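Local atomic coordinates of oxidoreductase, iron/ascorbate family (Shewanella oneidensis, PDB entry 3ON7), a protein that probably uses iron(II) and dioxygen to turn 2-oxoglutarate into ethene and carbon dioxide, or into succinate while oxidising L-arginine. Residues Glu5-Arg10 with Gly28-His33; Tyr89-Pro94 with Lys149-Ile154; Leu179-Pro184 with Pro249-Pro254; Thr185-Gly190 with Ser205-Ile210. All blocks are in the same frame, centred on the assembly; numbering follows the deposited sequence.

Contact 1: Glu5-Arg10 with Gly28-His33; sequences ETIDYR and GVLSNH
The guanidinium of R10 lies flat on the side-chain amide of N32, the two planes only 8° apart and R10 CZ 3.3 Å from N32 CG. D8 holds the guanidinium in this attitude: in a side-on salt bridge, R10 NE and NH2 each meet one carboxylate oxygen in the guanidinium plane, NH2 reaching D8 OD2 at 2.8 Å. D8 OD1 also accepts the backbone N of R10 through its anti lone pair, closing an Asx turn. An alanine in place of D8 would probably leave the R10 guanidinium without its mate and let it turn off the amide of N32. Behind these polar groups runs a parallel strand pair, the two strands of a beta-alpha-beta unit whose helix 14-25 contributes F18 against I7 and L30. I7 spans it, its N bonding V29 O at 2.9 Å and its O accepting S31 N, and the next bond runs from Y9 N to S31 O. At the start of the pair a water bridges E5 O to V29 N. Y9 swings its CG anti to the backbone N (chi1 175°), and L30 CD1 meets the ring edge 4.3 Å from Y9 CD1, while the hydroxyl bonds E119 of helix 103-126.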
loop_
_atom_site.group_PDB
_atom_site.type_symbol
_atom_site.label_atom_id
_atom_site.label_comp_id
_atom_site.label_asym_id
_atom_site.label_seq_id
_atom_site.Cartn_x
_atom_site.Cartn_y
_atom_site.Cartn_z
ATOM N N GLU B 5 -6.639 39.864 -0.522
ATOM C CA GLU B 5 -7.874 40.622 -0.677
ATOM C C GLU B 5 -9.116 39.744 -0.495
ATOM O O GLU B 5 -9.246 38.722 -1.143
ATOM C CB GLU B 5 -7.918 41.275 -2.056
ATOM C CG GLU B 5 -9.008 42.338 -2.192
ATOM C CD GLU B 5 -8.898 43.182 -3.465
ATOM O OE1 GLU B 5 -8.906 42.610 -4.578
ATOM O OE2 GLU B 5 -8.836 44.426 -3.340
ATOM N N THR B 6 -10.036 40.148 0.370
ATOM C CA THR B 6 -11.341 39.496 0.413
ATOM C C THR B 6 -12.147 39.944 -0.783
ATOM O O THR B 6 -12.322 41.127 -0.981
ATOM C CB THR B 6 -12.128 39.878 1.649
ATOM O OG1 THR B 6 -11.437 39.420 2.821
ATOM C CG2 THR B 6 -13.526 39.257 1.579
ATOM N N ILE B 7 -12.632 39.008 -1.592
ATOM C CA ILE B 7 -13.467 39.362 -2.742
ATOM C C ILE B 7 -14.900 38.940 -2.488
ATOM O O ILE B 7 -15.160 37.781 -2.222
ATOM C CB ILE B 7 -12.972 38.695 -4.026
ATOM C CG1 ILE B 7 -11.560 39.193 -4.364
ATOM C CG2 ILE B 7 -13.923 39.014 -5.166
ATOM C CD1 ILE B 7 -10.795 38.286 -5.303
ATOM N N ASP B 8 -15.827 39.885 -2.565
ATOM C CA ASP B 8 -17.257 39.594 -2.406
ATOM C C ASP B 8 -17.795 38.863 -3.630
ATOM O O ASP B 8 -17.780 39.389 -4.733
ATOM C CB ASP B 8 -18.028 40.894 -2.199
ATOM C CG ASP B 8 -19.428 40.674 -1.697
ATOM O OD1 ASP B 8 -20.177 39.898 -2.310
ATOM O OD2 ASP B 8 -19.793 41.325 -0.706
ATOM N N TYR B 9 -18.270 37.644 -3.410
ATOM C CA TYR B 9 -18.773 36.764 -4.463
ATOM C C TYR B 9 -19.848 37.461 -5.258
ATOM O O TYR B 9 -19.972 37.241 -6.453
ATOM C CB TYR B 9 -19.351 35.503 -3.820
ATOM C CG TYR B 9 -20.031 34.534 -4.761
ATOM C CD1 TYR B 9 -19.288 33.584 -5.471
ATOM C CD2 TYR B 9 -21.421 34.534 -4.922
ATOM C CE1 TYR B 9 -19.911 32.679 -6.312
ATOM C CE2 TYR B 9 -22.045 33.636 -5.788
ATOM C CZ TYR B 9 -21.274 32.706 -6.467
ATOM O OH TYR B 9 -21.860 31.810 -7.321
ATOM N N ARG B 10 -20.626 38.303 -4.585
ATOM C CA ARG B 10 -21.779 38.939 -5.210
ATOM C C ARG B 10 -21.405 40.014 -6.221
ATOM O O ARG B 10 -22.193 40.281 -7.126
ATOM C CB ARG B 10 -22.720 39.528 -4.152
ATOM C CG ARG B 10 -23.312 38.489 -3.199
ATOM C CD ARG B 10 -23.949 39.136 -1.991
ATOM N NE ARG B 10 -22.999 39.974 -1.264
ATOM C CZ ARG B 10 -23.288 40.680 -0.177
ATOM N NH1 ARG B 10 -24.508 40.659 0.336
ATOM N NH2 ARG B 10 -22.343 41.409 0.406
ATOM N N GLY B 28 -7.251 32.553 -3.178
ATOM C CA GLY B 28 -8.353 33.478 -3.374
ATOM C C GLY B 28 -9.277 33.387 -2.190
ATOM O O GLY B 28 -9.503 32.308 -1.670
ATOM N N VAL B 29 -9.806 34.521 -1.749
ATOM C CA VAL B 29 -10.679 34.565 -0.584
ATOM C C VAL B 29 -12.054 35.076 -1.040
ATOM O O VAL B 29 -12.131 36.129 -1.640
ATOM C CB VAL B 29 -10.078 35.506 0.471
ATOM C CG1 VAL B 29 -10.973 35.604 1.687
ATOM C CG2 VAL B 29 -8.682 35.053 0.854
ATOM N N LEU B 30 -13.121 34.314 -0.798
ATOM C CA LEU B 30 -14.463 34.731 -1.189
ATOM C C LEU B 30 -15.362 34.967 0.013
ATOM O O LEU B 30 -15.475 34.092 0.872
ATOM C CB LEU B 30 -15.124 33.681 -2.080
ATOM C CG LEU B 30 -14.659 33.574 -3.527
ATOM C CD1 LEU B 30 -15.377 32.402 -4.189
ATOM C CD2 LEU B 30 -14.893 34.855 -4.276
ATOM N N SER B 31 -16.024 36.128 0.054
ATOM C CA SER B 31 -17.105 36.366 1.027
ATOM C C SER B 31 -18.482 36.264 0.367
ATOM O O SER B 31 -18.594 36.281 -0.869
ATOM C CB SER B 31 -16.950 37.721 1.702
ATOM O OG SER B 31 -17.573 38.732 0.949
ATOM N N ASN B 32 -19.516 36.136 1.198
ATOM C CA ASN B 32 -20.900 36.078 0.728
ATOM C C ASN B 32 -21.109 35.064 -0.389
ATOM O O ASN B 32 -21.724 35.374 -1.400
ATOM C CB ASN B 32 -21.325 37.461 0.253
ATOM C CG ASN B 32 -21.313 38.467 1.370
ATOM O OD1 ASN B 32 -20.321 39.151 1.586
ATOM N ND2 ASN B 32 -22.406 38.532 2.114
ATOM N N HIS B 33 -20.551 33.874 -0.208
ATOM C CA HIS B 33 -20.681 32.775 -1.172
ATOM C C HIS B 33 -22.038 32.088 -1.015
ATOM O O HIS B 33 -22.755 32.351 -0.046
ATOM C CB HIS B 33 -19.533 31.757 -0.987
ATOM C CG HIS B 33 -19.397 31.253 0.411
ATOM N ND1 HIS B 33 -20.141 30.201 0.900
ATOM C CD2 HIS B 33 -18.632 31.685 1.444
ATOM C CE1 HIS B 33 -19.838 30.005 2.173
ATOM N NE2 HIS B 33 -18.925 30.892 2.527
HETATM O O HOH W 1 -8.623 36.760 -3.131
#

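Contact 2: Tyr89-Pro94 with Lys149-Ile154; sequences YYHVYP and KTLLRI
Y89 and R153 meet in a cation-pi contact that illustrates how a sheet can organise a buried charge. R153 CZ stands 4.2 Å from the centroid of the Y89 ring, 9° off its normal, and NH2 is the closest guanidinium atom, placed toward the rim at 3.3 Å from Y89 CZ. Among hydrogen bonds, the polar side-chain pair is R153 NE to H91 NE2, 3.1 Å long and in the plane of both groups, although these planes are turned 68° apart. The R153 chain, extended from CG to NE, runs beside H91 to bring the two nitrogens together. The backbones form a regular antiparallel pair in which Y90 and I154, then V92 and L152, exchange bonds in both directions. Water 2 joins Y93 OH to K149 O beyond the strand ends. Apolar packing centres on L151, whose CD1 sits over one face of the H91 ring, 3.9 Å from its centroid, and touches the Y93 ring off-centre. On the other face of the sheet V92 CG2 packs 3.9 Å from I154 CD1. E272 of the second subunit completes the polar group, with a salt bridge to R153 and a hydrogen bond to Y89 OH. R153 is thus gripped by a ring face, an imidazole and a carboxylate, which probably fixes its orientation and ties this strand pair to the subunit interface.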
loop_
_atom_site.group_PDB
_atom_site.type_symbol
_atom_site.label_atom_id
_atom_site.label_comp_id
_atom_site.label_asym_id
_atom_site.label_seq_id
_atom_site.Cartn_x
_atom_site.Cartn_y
_atom_site.Cartn_z
ATOM N N TYR B 89 -8.916 13.465 13.399
ATOM C CA TYR B 89 -9.663 13.864 12.226
ATOM C C TYR B 89 -10.464 12.733 11.683
ATOM O O TYR B 89 -10.296 11.592 12.103
ATOM C CB TYR B 89 -8.735 14.458 11.142
ATOM C CG TYR B 89 -7.518 13.625 10.798
ATOM C CD1 TYR B 89 -6.324 13.772 11.495
ATOM C CD2 TYR B 89 -7.551 12.713 9.753
ATOM C CE1 TYR B 89 -5.191 13.004 11.175
ATOM C CE2 TYR B 89 -6.421 11.961 9.417
ATOM C CZ TYR B 89 -5.256 12.103 10.127
ATOM O OH TYR B 89 -4.164 11.351 9.779
ATOM N N TYR B 90 -11.356 13.078 10.763
ATOM C CA TYR B 90 -12.219 12.134 10.095
ATOM C C TYR B 90 -12.136 12.390 8.588
ATOM O O TYR B 90 -12.278 13.536 8.126
ATOM C CB TYR B 90 -13.656 12.328 10.565
ATOM C CG TYR B 90 -14.540 11.160 10.296
ATOM C CD1 TYR B 90 -14.900 10.817 8.990
ATOM C CD2 TYR B 90 -15.010 10.371 11.328
ATOM C CE1 TYR B 90 -15.701 9.720 8.741
ATOM C CE2 TYR B 90 -15.787 9.264 11.073
ATOM C CZ TYR B 90 -16.152 8.956 9.792
ATOM O OH TYR B 90 -16.944 7.856 9.551
ATOM N N HIS B 91 -11.948 11.314 7.823
ATOM C CA HIS B 91 -11.902 11.390 6.357
ATOM C C HIS B 91 -13.237 10.952 5.793
ATOM O O HIS B 91 -13.642 9.772 5.910
ATOM C CB HIS B 91 -10.795 10.495 5.828
ATOM C CG HIS B 91 -9.446 11.132 5.838
ATOM N ND1 HIS B 91 -8.383 10.619 5.125
ATOM C CD2 HIS B 91 -8.996 12.265 6.427
ATOM C CE1 HIS B 91 -7.338 11.417 5.273
ATOM N NE2 HIS B 91 -7.678 12.410 6.073
ATOM N N VAL B 92 -13.932 11.914 5.203
ATOM C CA VAL B 92 -15.240 11.678 4.617
ATOM C C VAL B 92 -15.129 11.554 3.095
ATOM O O VAL B 92 -14.611 12.464 2.431
ATOM C CB VAL B 92 -16.210 12.844 4.912
ATOM C CG1 VAL B 92 -17.544 12.641 4.151
ATOM C CG2 VAL B 92 -16.440 13.015 6.407
ATOM N N TYR B 93 -15.654 10.448 2.568
ATOM C CA TYR B 93 -15.904 10.279 1.135
ATOM C C TYR B 93 -17.350 9.858 0.911
ATOM O O TYR B 93 -17.891 9.118 1.712
ATOM C CB TYR B 93 -15.022 9.156 0.550
ATOM C CG TYR B 93 -13.540 9.351 0.654
ATOM C CD1 TYR B 93 -12.831 10.015 -0.342
ATOM C CD2 TYR B 93 -12.836 8.850 1.735
ATOM C CE1 TYR B 93 -11.471 10.194 -0.254
ATOM C CE2 TYR B 93 -11.476 8.999 1.834
ATOM C CZ TYR B 93 -10.792 9.673 0.839
ATOM O OH TYR B 93 -9.438 9.830 0.948
ATOM N N PRO B 94 -17.969 10.275 -0.208
ATOM C CA PRO B 94 -19.331 9.825 -0.540
ATOM C C PRO B 94 -19.496 8.300 -0.496
ATOM O O PRO B 94 -20.552 7.791 -0.106
ATOM C CB PRO B 94 -19.509 10.307 -1.979
ATOM C CG PRO B 94 -18.584 11.459 -2.109
ATOM C CD PRO B 94 -17.425 11.182 -1.231
ATOM N N LYS B 149 -11.346 10.273 -5.646
ATOM C CA LYS B 149 -10.315 10.676 -4.704
ATOM C C LYS B 149 -10.637 11.947 -3.926
ATOM O O LYS B 149 -9.974 12.251 -2.930
ATOM C CB LYS B 149 -8.968 10.826 -5.418
ATOM C CG LYS B 149 -8.283 9.498 -5.746
ATOM C CD LYS B 149 -7.171 9.155 -4.748
ATOM C CE LYS B 149 -5.945 10.063 -4.929
ATOM N NZ LYS B 149 -4.822 9.678 -4.014
ATOM N N THR B 150 -11.623 12.714 -4.351
ATOM C CA THR B 150 -11.879 13.981 -3.665
ATOM C C THR B 150 -12.212 13.661 -2.213
ATOM O O THR B 150 -13.015 12.759 -1.953
ATOM C CB THR B 150 -12.979 14.822 -4.344
ATOM O OG1 THR B 150 -12.408 15.459 -5.487
ATOM C CG2 THR B 150 -13.558 15.917 -3.385
ATOM N N LEU B 151 -11.550 14.378 -1.307
ATOM C CA LEU B 151 -11.579 14.099 0.132
ATOM C C LEU B 151 -12.053 15.295 0.946
ATOM O O LEU B 151 -11.530 16.382 0.796
ATOM C CB LEU B 151 -10.164 13.711 0.602
ATOM C CG LEU B 151 -9.818 13.785 2.084
ATOM C CD1 LEU B 151 -10.617 12.748 2.829
ATOM C CD2 LEU B 151 -8.305 13.570 2.285
ATOM N N LEU B 152 -13.036 15.083 1.808
ATOM C CA LEU B 152 -13.455 16.082 2.800
ATOM C C LEU B 152 -12.904 15.597 4.143
ATOM O O LEU B 152 -13.278 14.549 4.626
ATOM C CB LEU B 152 -14.980 16.227 2.802
ATOM C CG LEU B 152 -15.639 17.138 3.831
ATOM C CD1 LEU B 152 -14.988 18.496 3.880
ATOM C CD2 LEU B 152 -17.135 17.251 3.539
ATOM N N ARG B 153 -11.948 16.344 4.671
ATOM C CA ARG B 153 -11.155 16.010 5.832
ATOM C C ARG B 153 -11.696 16.921 6.936
ATOM O O ARG B 153 -11.713 18.140 6.788
ATOM C CB ARG B 153 -9.695 16.321 5.472
ATOM C CG ARG B 153 -8.626 16.000 6.474
ATOM C CD ARG B 153 -7.183 16.023 5.858
ATOM N NE ARG B 153 -6.326 15.109 6.616
ATOM C CZ ARG B 153 -5.242 15.428 7.328
ATOM N NH1 ARG B 153 -4.746 16.661 7.382
ATOM N NH2 ARG B 153 -4.618 14.466 7.981
ATOM N N ILE B 154 -12.214 16.336 8.012
ATOM C CA ILE B 154 -12.728 17.119 9.134
ATOM C C ILE B 154 -11.694 17.055 10.245
ATOM O O ILE B 154 -11.481 15.992 10.823
ATOM C CB ILE B 154 -14.097 16.589 9.581
ATOM C CG1 ILE B 154 -15.019 16.545 8.364
ATOM C CG2 ILE B 154 -14.711 17.455 10.753
ATOM C CD1 ILE B 154 -16.439 16.180 8.629
HETATM O O HOH W 2 -8.334 10.763 -1.172
#

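Contact 3: Leu179-Pro184 with Pro249-Pro254; sequences LITVLP and PLFLHP
T181 and F251 lie side by side on one face of an antiparallel strand pair, and their contact is of the CH-pi kind. T181 CG2 sits 4.1 Å from the centroid of the F251 ring, off-centre, while OG1 comes within 3.3 Å of F251 CD1. With OG1 anti to the carbonyl carbon (chi1 -60°), the hydroxyl can bond both D176 and N178, residues outside the two strands. An alanine in place of T181 would remove the hydroxyl and the methyl, and would probably leave D176 and N178 without this partner and a gap beside the F251 ring. The backbone hydrogen bonds come next: V182 and L250 exchange two, each 3.0 Å between N and O. Further along, L252 N bonds I180 O at 2.9 Å, whereas L252 O accepts L179 N. These strands, 180-184 and 245-252, are neighbours in the main sheet of the double-stranded beta-helix expected of 2-oxoglutarate oxygenases, the cupin-type barrel. D176 belongs, with H174 and H231, to a possible empty metal site, consistent with the two-histidine, one-carboxylate iron triad of such enzymes. Apolar packing fills the face opposite T181. L252 CD2 lies 3.7 Å from V182 CG2, the side chains crossing, and I180 CG1 touches L252 CB at 4.1 Å. Helices close over this side, L218 meeting I180 and I144 meeting L252. At one end of the pair L179 CB rests on P254 CD, and at the other L183 CD1 lies 4.0 Å from P249 CD.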
loop_
_atom_site.group_PDB
_atom_site.type_symbol
_atom_site.label_atom_id
_atom_site.label_comp_id
_atom_site.label_asym_id
_atom_site.label_seq_id
_atom_site.Cartn_x
_atom_site.Cartn_y
_atom_site.Cartn_z
ATOM N N LEU B 179 -5.931 19.410 -7.093
ATOM C CA LEU B 179 -6.307 20.409 -8.106
ATOM C C LEU B 179 -6.598 21.736 -7.454
ATOM O O LEU B 179 -5.848 22.684 -7.656
ATOM C CB LEU B 179 -7.485 19.940 -8.960
ATOM C CG LEU B 179 -7.587 20.676 -10.305
ATOM C CD1 LEU B 179 -6.427 20.337 -11.218
ATOM C CD2 LEU B 179 -8.910 20.372 -10.992
ATOM N N ILE B 180 -7.687 21.815 -6.693
ATOM C CA ILE B 180 -7.923 22.947 -5.803
ATOM C C ILE B 180 -8.454 22.465 -4.473
ATOM O O ILE B 180 -9.057 21.395 -4.376
ATOM C CB ILE B 180 -8.906 24.030 -6.366
ATOM C CG1 ILE B 180 -10.288 23.446 -6.677
ATOM C CG2 ILE B 180 -8.318 24.717 -7.603
ATOM C CD1 ILE B 180 -11.332 24.512 -6.983
ATOM N N THR B 181 -8.255 23.301 -3.468
ATOM C CA THR B 181 -8.737 23.053 -2.138
ATOM C C THR B 181 -9.671 24.187 -1.708
ATOM O O THR B 181 -9.458 25.313 -2.081
ATOM C CB THR B 181 -7.554 22.914 -1.209
ATOM O OG1 THR B 181 -6.751 21.813 -1.678
ATOM C CG2 THR B 181 -8.018 22.689 0.243
ATOM N N VAL B 182 -10.703 23.867 -0.929
ATOM C CA VAL B 182 -11.759 24.818 -0.580
ATOM C C VAL B 182 -12.005 24.778 0.940
ATOM O O VAL B 182 -12.330 23.719 1.478
ATOM C CB VAL B 182 -13.059 24.402 -1.308
ATOM C CG1 VAL B 182 -14.272 25.163 -0.750
ATOM C CG2 VAL B 182 -12.891 24.568 -2.825
ATOM N N LEU B 183 -11.833 25.905 1.631
ATOM C CA LEU B 183 -11.907 25.911 3.114
ATOM C C LEU B 183 -12.689 27.096 3.707
ATOM O O LEU B 183 -12.214 28.225 3.648
ATOM C CB LEU B 183 -10.491 25.893 3.697
ATOM C CG LEU B 183 -10.331 26.111 5.211
ATOM C CD1 LEU B 183 -10.744 24.889 5.995
ATOM C CD2 LEU B 183 -8.895 26.475 5.548
ATOM N N PRO B 184 -13.860 26.829 4.332
ATOM C CA PRO B 184 -14.531 27.861 5.085
ATOM C C PRO B 184 -13.719 28.228 6.309
ATOM O O PRO B 184 -13.088 27.358 6.913
ATOM C CB PRO B 184 -15.831 27.194 5.537
ATOM C CG PRO B 184 -15.907 25.913 4.842
ATOM C CD PRO B 184 -14.539 25.535 4.493
ATOM N N PRO B 249 -11.455 21.426 5.480
ATOM C CA PRO B 249 -10.900 21.584 4.135
ATOM C C PRO B 249 -11.422 20.493 3.204
ATOM O O PRO B 249 -11.495 19.345 3.626
ATOM C CB PRO B 249 -9.391 21.406 4.354
ATOM C CG PRO B 249 -9.307 20.517 5.537
ATOM C CD PRO B 249 -10.447 20.968 6.442
ATOM N N LEU B 250 -11.798 20.853 1.977
ATOM C CA LEU B 250 -12.215 19.881 0.957
ATOM C C LEU B 250 -11.138 19.865 -0.132
ATOM O O LEU B 250 -10.891 20.884 -0.762
ATOM C CB LEU B 250 -13.554 20.255 0.336
ATOM C CG LEU B 250 -14.014 19.361 -0.835
ATOM C CD1 LEU B 250 -14.364 17.940 -0.299
ATOM C CD2 LEU B 250 -15.144 19.951 -1.603
ATOM N N PHE B 251 -10.501 18.710 -0.330
ATOM C CA PHE B 251 -9.419 18.560 -1.317
ATOM C C PHE B 251 -9.967 17.982 -2.616
ATOM O O PHE B 251 -10.321 16.796 -2.682
ATOM C CB PHE B 251 -8.314 17.698 -0.730
ATOM C CG PHE B 251 -7.678 18.307 0.504
ATOM C CD1 PHE B 251 -6.604 19.190 0.393
ATOM C CD2 PHE B 251 -8.189 18.043 1.763
ATOM C CE1 PHE B 251 -6.050 19.783 1.512
ATOM C CE2 PHE B 251 -7.622 18.608 2.888
ATOM C CZ PHE B 251 -6.560 19.488 2.769
ATOM N N LEU B 252 -10.085 18.837 -3.638
ATOM C CA LEU B 252 -10.641 18.406 -4.935
ATOM C C LEU B 252 -9.483 17.746 -5.684
ATOM O O LEU B 252 -8.447 18.383 -5.883
ATOM C CB LEU B 252 -11.228 19.594 -5.744
ATOM C CG LEU B 252 -12.541 20.273 -5.319
ATOM C CD1 LEU B 252 -13.647 19.281 -5.181
ATOM C CD2 LEU B 252 -12.422 21.080 -4.031
ATOM N N HIS B 253 -9.629 16.463 -6.017
ATOM C CA HIS B 253 -8.602 15.706 -6.713
ATOM C C HIS B 253 -9.144 15.337 -8.095
ATOM O O HIS B 253 -10.289 14.932 -8.211
ATOM C CB HIS B 253 -8.273 14.391 -5.997
ATOM C CG HIS B 253 -7.432 14.534 -4.762
ATOM N ND1 HIS B 253 -6.104 14.159 -4.719
ATOM C CD2 HIS B 253 -7.745 14.950 -3.513
ATOM C CE1 HIS B 253 -5.634 14.357 -3.501
ATOM N NE2 HIS B 253 -6.608 14.837 -2.750
ATOM N N PRO B 254 -8.301 15.418 -9.134
ATOM C CA PRO B 254 -8.752 15.014 -10.458
ATOM C C PRO B 254 -8.884 13.498 -10.570
ATOM O O PRO B 254 -8.368 12.797 -9.726
ATOM C CB PRO B 254 -7.637 15.530 -11.361
ATOM C CG PRO B 254 -6.456 15.528 -10.518
ATOM C CD PRO B 254 -6.913 15.871 -9.147
#

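Contact 4: Thr185-Gly190 with Ser205-Ile210; sequences TANEPG and SDFGNI
T185 N reaches N209 O at 3.1 Å, and with this bond two irregular loop segments begin to run together. D206 to N209 make a type II turn, closed by N209 N bonding D206 O, with G208 (phi 83°) at its third position as such turns favour. Beyond T185 the first chain passes A186 and bends at N187, whose N makes a short bond of 2.6 Å to S205 O. Among the side chains T185 does the polar work. Its OG1, set between the backbone N and the carbonyl carbon (chi1 61°), donates to D206 O at 2.8 Å. The same oxygen receives N209 N from the opposite face of its plane, so the carbonyl that closes the turn is gripped by two donors. F207 turns its ring over the backbone of A186: the A186 carbonyl lies over one face, offset toward the rim, with its O 3.6 Å from F207 CZ. The A186 methyl touches F207 CE1 at 3.8 Å, and N187 CB comes to 3.4 Å from F207 CE2, the two side chains crossing at about a right angle. A water donates to both E188 O and S205 OG, and the S205 hydroxyl also hydrogen-bonds the carbonyl oxygen of V203; a glycerol, probably left from crystallisation, lies about 4 Å from the S205 side chain. The loop 185-190 links strand 180-184 to strand 191-194. The other segment leads into strand 210-214, where I210 bonds L30 of strand 27-31 and N209 packs on V29 and S31.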
loop_
_atom_site.group_PDB
_atom_site.type_symbol
_atom_site.label_atom_id
_atom_site.label_comp_id
_atom_site.label_asym_id
_atom_site.label_seq_id
_atom_site.Cartn_x
_atom_site.Cartn_y
_atom_site.Cartn_z
ATOM N N THR B 185 -13.738 29.501 6.674
ATOM C CA THR B 185 -13.050 29.945 7.875
ATOM C C THR B 185 -14.063 30.313 8.972
ATOM O O THR B 185 -15.262 30.413 8.690
ATOM C CB THR B 185 -12.188 31.132 7.573
ATOM O OG1 THR B 185 -13.017 32.190 7.096
ATOM C CG2 THR B 185 -11.157 30.777 6.535
ATOM N N ALA B 186 -13.575 30.520 10.203
ATOM C CA ALA B 186 -14.449 30.791 11.371
ATOM C C ALA B 186 -13.830 31.751 12.389
ATOM O O ALA B 186 -13.867 31.502 13.604
ATOM C CB ALA B 186 -14.850 29.475 12.058
ATOM N N ASN B 187 -13.273 32.847 11.878
ATOM C CA ASN B 187 -12.741 33.953 12.680
ATOM C C ASN B 187 -11.628 33.575 13.657
ATOM O O ASN B 187 -11.512 34.130 14.735
ATOM C CB ASN B 187 -13.893 34.676 13.390
ATOM C CG ASN B 187 -13.560 36.124 13.743
ATOM O OD1 ASN B 187 -12.942 36.846 12.963
ATOM N ND2 ASN B 187 -13.980 36.547 14.924
ATOM N N GLU B 188 -10.798 32.629 13.248
ATOM C CA GLU B 188 -9.620 32.221 14.011
ATOM C C GLU B 188 -8.395 32.599 13.189
ATOM O O GLU B 188 -8.031 31.886 12.256
ATOM C CB GLU B 188 -9.652 30.705 14.248
ATOM C CG GLU B 188 -10.870 30.211 15.045
ATOM C CD GLU B 188 -11.470 28.902 14.517
ATOM O OE1 GLU B 188 -11.286 28.569 13.315
ATOM O OE2 GLU B 188 -12.158 28.216 15.315
ATOM N N PRO B 189 -7.770 33.744 13.503
ATOM C CA PRO B 189 -6.635 34.158 12.662
ATOM C C PRO B 189 -5.417 33.225 12.792
ATOM O O PRO B 189 -5.205 32.638 13.844
ATOM C CB PRO B 189 -6.320 35.594 13.137
ATOM C CG PRO B 189 -7.064 35.787 14.436
ATOM C CD PRO B 189 -8.150 34.749 14.517
ATOM N N GLY B 190 -4.636 33.092 11.726
ATOM C CA GLY B 190 -3.418 32.278 11.772
ATOM C C GLY B 190 -2.994 31.630 10.463
ATOM O O GLY B 190 -1.807 31.354 10.274
ATOM N N SER B 205 -9.899 35.702 7.776
ATOM C CA SER B 205 -10.541 34.448 8.145
ATOM C C SER B 205 -11.874 34.651 8.868
ATOM O O SER B 205 -12.267 33.822 9.670
ATOM C CB SER B 205 -9.576 33.642 9.014
ATOM O OG SER B 205 -8.373 33.365 8.311
ATOM N N ASP B 206 -12.576 35.740 8.546
ATOM C CA ASP B 206 -13.903 36.032 9.116
ATOM C C ASP B 206 -14.907 34.913 8.837
ATOM O O ASP B 206 -14.777 34.187 7.854
ATOM C CB ASP B 206 -14.461 37.324 8.528
ATOM C CG ASP B 206 -13.536 38.514 8.741
ATOM O OD1 ASP B 206 -12.589 38.708 7.927
ATOM O OD2 ASP B 206 -13.760 39.244 9.732
ATOM N N PHE B 207 -15.910 34.778 9.705
ATOM C CA PHE B 207 -17.024 33.873 9.457
ATOM C C PHE B 207 -17.583 34.239 8.099
ATOM O O PHE B 207 -17.612 35.401 7.752
ATOM C CB PHE B 207 -18.143 34.053 10.492
ATOM C CG PHE B 207 -17.810 33.547 11.861
ATOM C CD1 PHE B 207 -17.900 32.193 12.153
ATOM C CD2 PHE B 207 -17.444 34.434 12.871
ATOM C CE1 PHE B 207 -17.606 31.716 13.432
ATOM C CE2 PHE B 207 -17.146 33.975 14.155
ATOM C CZ PHE B 207 -17.230 32.610 14.434
ATOM N N GLY B 208 -18.025 33.245 7.340
ATOM C CA GLY B 208 -18.574 33.481 6.011
ATOM C C GLY B 208 -17.548 33.607 4.888
ATOM O O GLY B 208 -17.929 33.717 3.716
ATOM N N ASN B 209 -16.254 33.633 5.211
ATOM C CA ASN B 209 -15.239 33.592 4.150
ATOM C C ASN B 209 -14.979 32.166 3.740
ATOM O O ASN B 209 -15.124 31.230 4.533
ATOM C CB ASN B 209 -13.915 34.278 4.538
ATOM C CG ASN B 209 -14.005 35.781 4.450
ATOM O OD1 ASN B 209 -15.071 36.324 4.147
ATOM N ND2 ASN B 209 -12.888 36.470 4.701
ATOM N N ILE B 210 -14.590 32.009 2.486
ATOM C CA ILE B 210 -14.179 30.714 2.008
ATOM C C ILE B 210 -12.869 30.922 1.240
ATOM O O ILE B 210 -12.757 31.836 0.425
ATOM C CB ILE B 210 -15.320 30.067 1.210
ATOM C CG1 ILE B 210 -15.215 28.553 1.224
ATOM C CG2 ILE B 210 -15.364 30.591 -0.199
ATOM C CD1 ILE B 210 -16.508 27.893 0.847
HETATM O O HOH W 3 -7.048 31.605 9.747
#

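Contacts 1, 2 and 3 are three seams of one mixed sheet, and contact 4 joins the loops at the ends of two neighbouring inner strands, 180-184 and 210-214. Contacts 1 and 2 lie on opposite sides of the chain's centre, their own centres 24 Å apart. Contact 3 lies between them, about 5 Å from that centre, and touches contact 2 where F251 N probably bonds L151 O at 2.8 Å. Contact 4 is nested in the chain loop closed by contact 3, and its I210 N probably bonds L30 O of contact 1, again at 2.8 Å. The possible metal site of H174, D176 and H231 is touched by T181 of contact 3, whereas R153 of contact 2 lies near without touching it.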